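Local coordinates for alginate biosynthesis protein AlgJ (Pseudomonas putida, PDB 4O8V) that probably adds acetyl groups, together with AlgI and AlgF in an inner membrane complex, to the O-2 and O-3 positions of mannuronate residues in alginate, at residues V67-E70 and Y71-K74; S79-D82 and D83-N86. All coordinates share one frame; numbering follows the deposited sequence.

Contact 1 of 2, residues V67-E70 and Y71-K74; sequences VYTE and YLGK
Tyr71 carries this local contact, its ring lying beside the ring of Tyr68 and under the aliphatic chain of Glu70. The two tyrosines point the same way and meet rim to rim: Tyr68 CD1 comes within 3.7 Å of Tyr71 CD2, and the centroids of the two rings are 6.0 Å apart. Their planes differ by 25°, and neither ring covers the face of the other. In both, CG stands anti to the carbonyl carbon, and this shared setting sends the rings out alongside each other. A face of the Tyr71 ring is taken instead by Glu70, in a CH-pi contact with Glu70 CG 4.0 Å from the centroid of the Tyr71 ring and 14° off the normal. Glu70 places CG there with chi1 at 65°, between the backbone N and the carbonyl carbon, after which the chain bends at chi2 and carries the carboxylate toward Lys110, its salt-bridge partner.

The backbone beneath is a 3-10 turn that follows helix 64-67, as two successive i to i+3 bonds attest. Tyr71 N donates to Tyr68 O at 3.0 Å, and Leu72 N donates to Thr69 O at 3.1 Å; both bonds are nearly straight at the hydrogen. Leu72 lies against the second of these carbonyls, its CG 3.3 Å from Thr69 O and its CD1 4.1 Å from Thr69 CB.

Trp18 joins the aromatic group, stacking on Tyr71 and meeting the Tyr68 ring at an inclined angle, while the Tyr68 hydroxyl is hydrogen-bonded to the backbone N of Val115. The side chain of Tyr68 lies about 11 Å from those of the probable catalytic residues Asp120 and His122.

Contact 2 of 2, residues S79-D82 and D83-N86; sequences SLHD and DLYN
The turn that leads into helix 84-94 brings His81 and Leu84 together, with Asp83 at the N-cap position. The side chains of His81 and Leu84 run side by side in the same direction, and Leu84 CD2 approaches His81 ND1 obliquely at 4.0 Å. Leu84 CG is anti to the backbone N (chi1 -177°), which extends the branch along the imidazole; Leu84 CB meanwhile packs 3.7 Å from Leu80 O. Leu80 CD2 rests on one face of the His81 ring, off its centre, 4.0 Å from the plane. The imidazole is anchored by His81 NE2, which is hydrogen-bonded to Lys26 O.

A water bridges the backbone: Asp83 N donates to it at 2.7 Å, and it donates in turn to Ser79 O at 3.2 Å. Asp83 makes no capping bond with its side chain. Its carboxylate is engaged by Asn86 ND2, which reaches the syn side of Asp83 OD2 at 2.8 Å with an N-H...O angle of 163°. Asp83 and the exposed Asn86 thus join the N-cap and N3 positions, while buried Leu84 touches Met35 of helix 31-51 and Arg66 of helix 64-67, at the N terminus of a helix in the SGNH hydrolase-like fold.

Overall arrangement
From the N terminus, the chain passes through strand 55-61, the outermost strand at one end of the parallel sheet, and helix 64-67 before reaching contact 1, where residues 67-74 turn out of that helix. Contact 2 follows at residues 79-86, where the same connection enters helix 84-94. The two are in series, neither nested nor crossing. Their centres lie about 15 Å apart and their nearest atoms about 8 Å, without touching. Arg66 of helix 64-67 bonds to the carbonyls of His81 and Asp82, tying the start of the connection to its end within the SGNH hydrolase-like domain.

Contact 1 of 2, residues V67-E70 and Y71-K74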
ATOM      1  N   VAL A  67      11.384  -0.583   7.972  1.00 28.56           N
ATOM      2  CA  VAL A  67      12.216  -1.384   7.093  1.00 29.23           C
ATOM      3  C   VAL A  67      13.648  -0.835   7.056  1.00 29.15           C
ATOM      4  O   VAL A  67      14.601  -1.605   6.954  1.00 30.85           O
ATOM      5  CB  VAL A  67      11.637  -1.447   5.660  1.00 29.14           C
ATOM      6  CG1 VAL A  67      12.571  -2.223   4.727  1.00 25.39           C
ATOM      7  CG2 VAL A  67      10.241  -2.083   5.673  1.00 28.83           C
ATOM      8  N   TYR A  68      13.789   0.490   7.142  1.00 28.87           N
ATOM      9  CA  TYR A  68      15.120   1.135   7.147  1.00 26.00           C
ATOM     10  C   TYR A  68      15.452   1.840   8.471  1.00 28.62           C
ATOM     11  O   TYR A  68      15.865   3.004   8.500  1.00 28.67           O
ATOM     12  CB  TYR A  68      15.217   2.103   5.949  1.00 28.05           C
ATOM     13  CG  TYR A  68      15.479   1.351   4.665  1.00 29.11           C
ATOM     14  CD1 TYR A  68      16.765   0.879   4.377  1.00 26.57           C
ATOM     15  CD2 TYR A  68      14.442   1.061   3.763  1.00 27.18           C
ATOM     16  CE1 TYR A  68      17.022   0.156   3.225  1.00 27.08           C
ATOM     17  CE2 TYR A  68      14.688   0.329   2.593  1.00 24.81           C
ATOM     18  CZ  TYR A  68      15.981  -0.127   2.337  1.00 27.64           C
ATOM     19  OH  TYR A  68      16.240  -0.865   1.199  1.00 26.16           O
ATOM     20  N   THR A  69      15.334   1.113   9.576  1.00 30.10           N
ATOM     21  CA  THR A  69      15.655   1.678  10.893  1.00 33.19           C
ATOM     22  C   THR A  69      17.108   2.115  10.996  1.00 31.29           C
ATOM     23  O   THR A  69      17.463   2.957  11.838  1.00 30.21           O
ATOM     24  CB  THR A  69      15.392   0.680  12.030  1.00 36.15           C
ATOM     25  OG1 THR A  69      16.255  -0.452  11.875  1.00 43.35           O
ATOM     26  CG2 THR A  69      13.957   0.211  12.000  1.00 35.20           C
ATOM     27  N   GLU A  70      17.954   1.556  10.138  1.00 29.70           N
ATOM     28  CA  GLU A  70      19.376   1.850  10.232  1.00 32.40           C
ATOM     29  C   GLU A  70      19.672   3.264   9.735  1.00 31.18           C
ATOM     30  O   GLU A  70      20.767   3.782   9.956  1.00 31.60           O
ATOM     31  CB  GLU A  70      20.211   0.812   9.455  1.00 35.23           C
ATOM     32  CG  GLU A  70      20.010   0.805   7.946  1.00 33.60           C
ATOM     33  CD  GLU A  70      19.002  -0.262   7.490  1.00 39.45           C
ATOM     34  OE1 GLU A  70      17.986  -0.482   8.192  1.00 35.05           O
ATOM     35  OE2 GLU A  70      19.242  -0.892   6.435  1.00 41.25           O
ATOM     36  N   TYR A  71      18.700   3.889   9.077  1.00 27.91           N
ATOM     37  CA  TYR A  71      18.891   5.262   8.605  1.00 32.08           C
ATOM     38  C   TYR A  71      18.089   6.266   9.425  1.00 34.30           C
ATOM     39  O   TYR A  71      17.997   7.433   9.062  1.00 30.38           O
ATOM     40  CB  TYR A  71      18.532   5.378   7.115  1.00 27.70           C
ATOM     41  CG  TYR A  71      19.490   4.594   6.243  1.00 30.86           C
ATOM     42  CD1 TYR A  71      20.852   4.848   6.277  1.00 33.52           C
ATOM     43  CD2 TYR A  71      19.027   3.589   5.394  1.00 32.88           C
ATOM     44  CE1 TYR A  71      21.737   4.128   5.489  1.00 34.15           C
ATOM     45  CE2 TYR A  71      19.903   2.855   4.606  1.00 35.74           C
ATOM     46  CZ  TYR A  71      21.255   3.129   4.665  1.00 36.37           C
ATOM     47  OH  TYR A  71      22.138   2.421   3.879  1.00 38.36           O
ATOM     48  N   LEU A  72      17.526   5.813  10.540  1.00 35.32           N
ATOM     49  CA  LEU A  72      16.943   6.738  11.504  1.00 37.30           C
ATOM     50  C   LEU A  72      17.986   7.708  12.027  1.00 35.38           C
ATOM     51  O   LEU A  72      19.153   7.350  12.289  1.00 36.58           O
ATOM     52  CB  LEU A  72      16.294   5.985  12.663  1.00 35.54           C
ATOM     53  CG  LEU A  72      15.057   5.210  12.204  1.00 34.50           C
ATOM     54  CD1 LEU A  72      14.461   4.463  13.371  1.00 39.32           C
ATOM     55  CD2 LEU A  72      14.022   6.152  11.580  1.00 35.27           C
ATOM     56  N   GLY A  73      17.573   8.958  12.170  1.00 37.68           N
ATOM     57  CA  GLY A  73      18.455   9.974  12.717  1.00 37.23           C
ATOM     58  C   GLY A  73      18.238  10.137  14.206  1.00 44.01           C
ATOM     59  O   GLY A  73      18.039   9.159  14.925  1.00 48.12           O
ATOM     60  N   LYS A  74      18.284  11.385  14.669  1.00 43.33           N
ATOM     61  CA  LYS A  74      18.036  11.702  16.068  1.00 42.99           C
ATOM     62  C   LYS A  74      16.617  11.326  16.500  1.00 47.92           C
ATOM     63  O   LYS A  74      16.436  10.617  17.492  1.00 48.88           O
ATOM     64  CB  LYS A  74      18.300  13.195  16.322  1.00 47.71           C
TER

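Contact 2 of 2, residues S79-D82 and D83-N86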
ATOM      1  N   SER A  79       5.842   5.621  20.500  1.00 43.40           N
ATOM      2  CA  SER A  79       5.598   4.243  20.903  1.00 45.22           C
ATOM      3  C   SER A  79       4.446   3.588  20.131  1.00 44.16           C
ATOM      4  O   SER A  79       4.456   2.375  19.914  1.00 45.53           O
ATOM      5  CB  SER A  79       5.331   4.190  22.405  1.00 52.53           C
ATOM      6  OG  SER A  79       4.171   4.935  22.734  1.00 57.95           O
ATOM      7  N   LEU A  80       3.472   4.393  19.708  1.00 43.03           N
ATOM      8  CA  LEU A  80       2.355   3.909  18.887  1.00 43.73           C
ATOM      9  C   LEU A  80       2.850   3.088  17.694  1.00 36.29           C
ATOM     10  O   LEU A  80       2.244   2.097  17.305  1.00 38.00           O
ATOM     11  CB  LEU A  80       1.503   5.096  18.405  1.00 44.98           C
ATOM     12  CG  LEU A  80       0.532   4.923  17.231  1.00 45.77           C
ATOM     13  CD1 LEU A  80      -0.651   4.059  17.664  1.00 48.14           C
ATOM     14  CD2 LEU A  80       0.059   6.279  16.688  1.00 40.45           C
ATOM     15  N   HIS A  81       3.975   3.506  17.126  1.00 35.42           N
ATOM     16  CA  HIS A  81       4.514   2.891  15.930  1.00 35.34           C
ATOM     17  C   HIS A  81       5.417   1.689  16.197  1.00 39.28           C
ATOM     18  O   HIS A  81       5.795   0.995  15.256  1.00 44.01           O
ATOM     19  CB  HIS A  81       5.285   3.943  15.113  1.00 35.25           C
ATOM     20  CG  HIS A  81       4.443   5.104  14.684  1.00 37.36           C
ATOM     21  ND1 HIS A  81       3.588   5.045  13.600  1.00 31.41           N
ATOM     22  CD2 HIS A  81       4.305   6.347  15.209  1.00 38.57           C
ATOM     23  CE1 HIS A  81       2.976   6.210  13.470  1.00 35.12           C
ATOM     24  NE2 HIS A  81       3.391   7.015  14.432  1.00 39.17           N
ATOM     25  N   ASP A  82       5.773   1.445  17.458  1.00 39.73           N
ATOM     26  CA  ASP A  82       6.681   0.339  17.791  1.00 38.56           C
ATOM     27  C   ASP A  82       6.221  -1.008  17.219  1.00 40.87           C
ATOM     28  O   ASP A  82       6.990  -1.719  16.587  1.00 41.35           O
ATOM     29  CB  ASP A  82       6.836   0.205  19.300  1.00 39.03           C
ATOM     30  CG  ASP A  82       7.734   1.277  19.898  1.00 46.44           C
ATOM     31  OD1 ASP A  82       8.445   1.970  19.139  1.00 45.21           O
ATOM     32  OD2 ASP A  82       7.732   1.400  21.138  1.00 48.88           O
ATOM     33  N   ASP A  83       4.962  -1.356  17.439  1.00 38.07           N
ATOM     34  CA  ASP A  83       4.492  -2.673  17.025  1.00 36.58           C
ATOM     35  C   ASP A  83       3.210  -2.609  16.200  1.00 35.46           C
ATOM     36  O   ASP A  83       2.407  -3.553  16.206  1.00 36.41           O
ATOM     37  CB  ASP A  83       4.282  -3.565  18.250  1.00 41.87           C
ATOM     38  CG  ASP A  83       4.414  -5.050  17.918  1.00 46.76           C
ATOM     39  OD1 ASP A  83       5.317  -5.398  17.107  1.00 43.99           O
ATOM     40  OD2 ASP A  83       3.617  -5.858  18.466  1.00 48.24           O
ATOM     41  N   LEU A  84       3.053  -1.505  15.472  1.00 32.17           N
ATOM     42  CA  LEU A  84       1.831  -1.231  14.706  1.00 32.95           C
ATOM     43  C   LEU A  84       1.615  -2.253  13.580  1.00 29.98           C
ATOM     44  O   LEU A  84       0.493  -2.726  13.373  1.00 28.50           O
ATOM     45  CB  LEU A  84       1.881   0.184  14.126  1.00 31.94           C
ATOM     46  CG  LEU A  84       0.656   0.697  13.354  1.00 31.84           C
ATOM     47  CD1 LEU A  84      -0.613   0.537  14.167  1.00 32.99           C
ATOM     48  CD2 LEU A  84       0.873   2.177  13.000  1.00 29.35           C
ATOM     49  N   TYR A  85       2.688  -2.587  12.863  1.00 28.89           N
ATOM     50  CA  TYR A  85       2.607  -3.563  11.792  1.00 29.57           C
ATOM     51  C   TYR A  85       2.088  -4.904  12.314  1.00 27.27           C
ATOM     52  O   TYR A  85       1.122  -5.441  11.777  1.00 26.05           O
ATOM     53  CB  TYR A  85       3.983  -3.727  11.124  1.00 26.83           C
ATOM     54  CG  TYR A  85       4.040  -4.785  10.045  1.00 28.75           C
ATOM     55  CD1 TYR A  85       3.645  -4.500   8.739  1.00 28.23           C
ATOM     56  CD2 TYR A  85       4.476  -6.075  10.336  1.00 29.34           C
ATOM     57  CE1 TYR A  85       3.693  -5.470   7.747  1.00 30.21           C
ATOM     58  CE2 TYR A  85       4.538  -7.055   9.356  1.00 29.01           C
ATOM     59  CZ  TYR A  85       4.132  -6.748   8.063  1.00 26.62           C
ATOM     60  OH  TYR A  85       4.202  -7.739   7.107  1.00 34.41           O
ATOM     61  N   ASN A  86       2.709  -5.404  13.384  1.00 29.83           N
ATOM     62  CA  ASN A  86       2.327  -6.653  14.024  1.00 29.40           C
ATOM     63  C   ASN A  86       0.888  -6.630  14.534  1.00 33.26           C
ATOM     64  O   ASN A  86       0.134  -7.584  14.338  1.00 30.18           O
ATOM     65  CB  ASN A  86       3.291  -6.950  15.186  1.00 30.87           C
ATOM     66  CG  ASN A  86       2.986  -8.263  15.905  1.00 32.63           C
ATOM     67  OD1 ASN A  86       2.881  -9.332  15.294  1.00 33.34           O
ATOM     68  ND2 ASN A  86       2.856  -8.187  17.214  1.00 32.40           N
TER
HETATM   69  O   HOH W   1       3.090  -0.427  19.205  1.00 54.89           O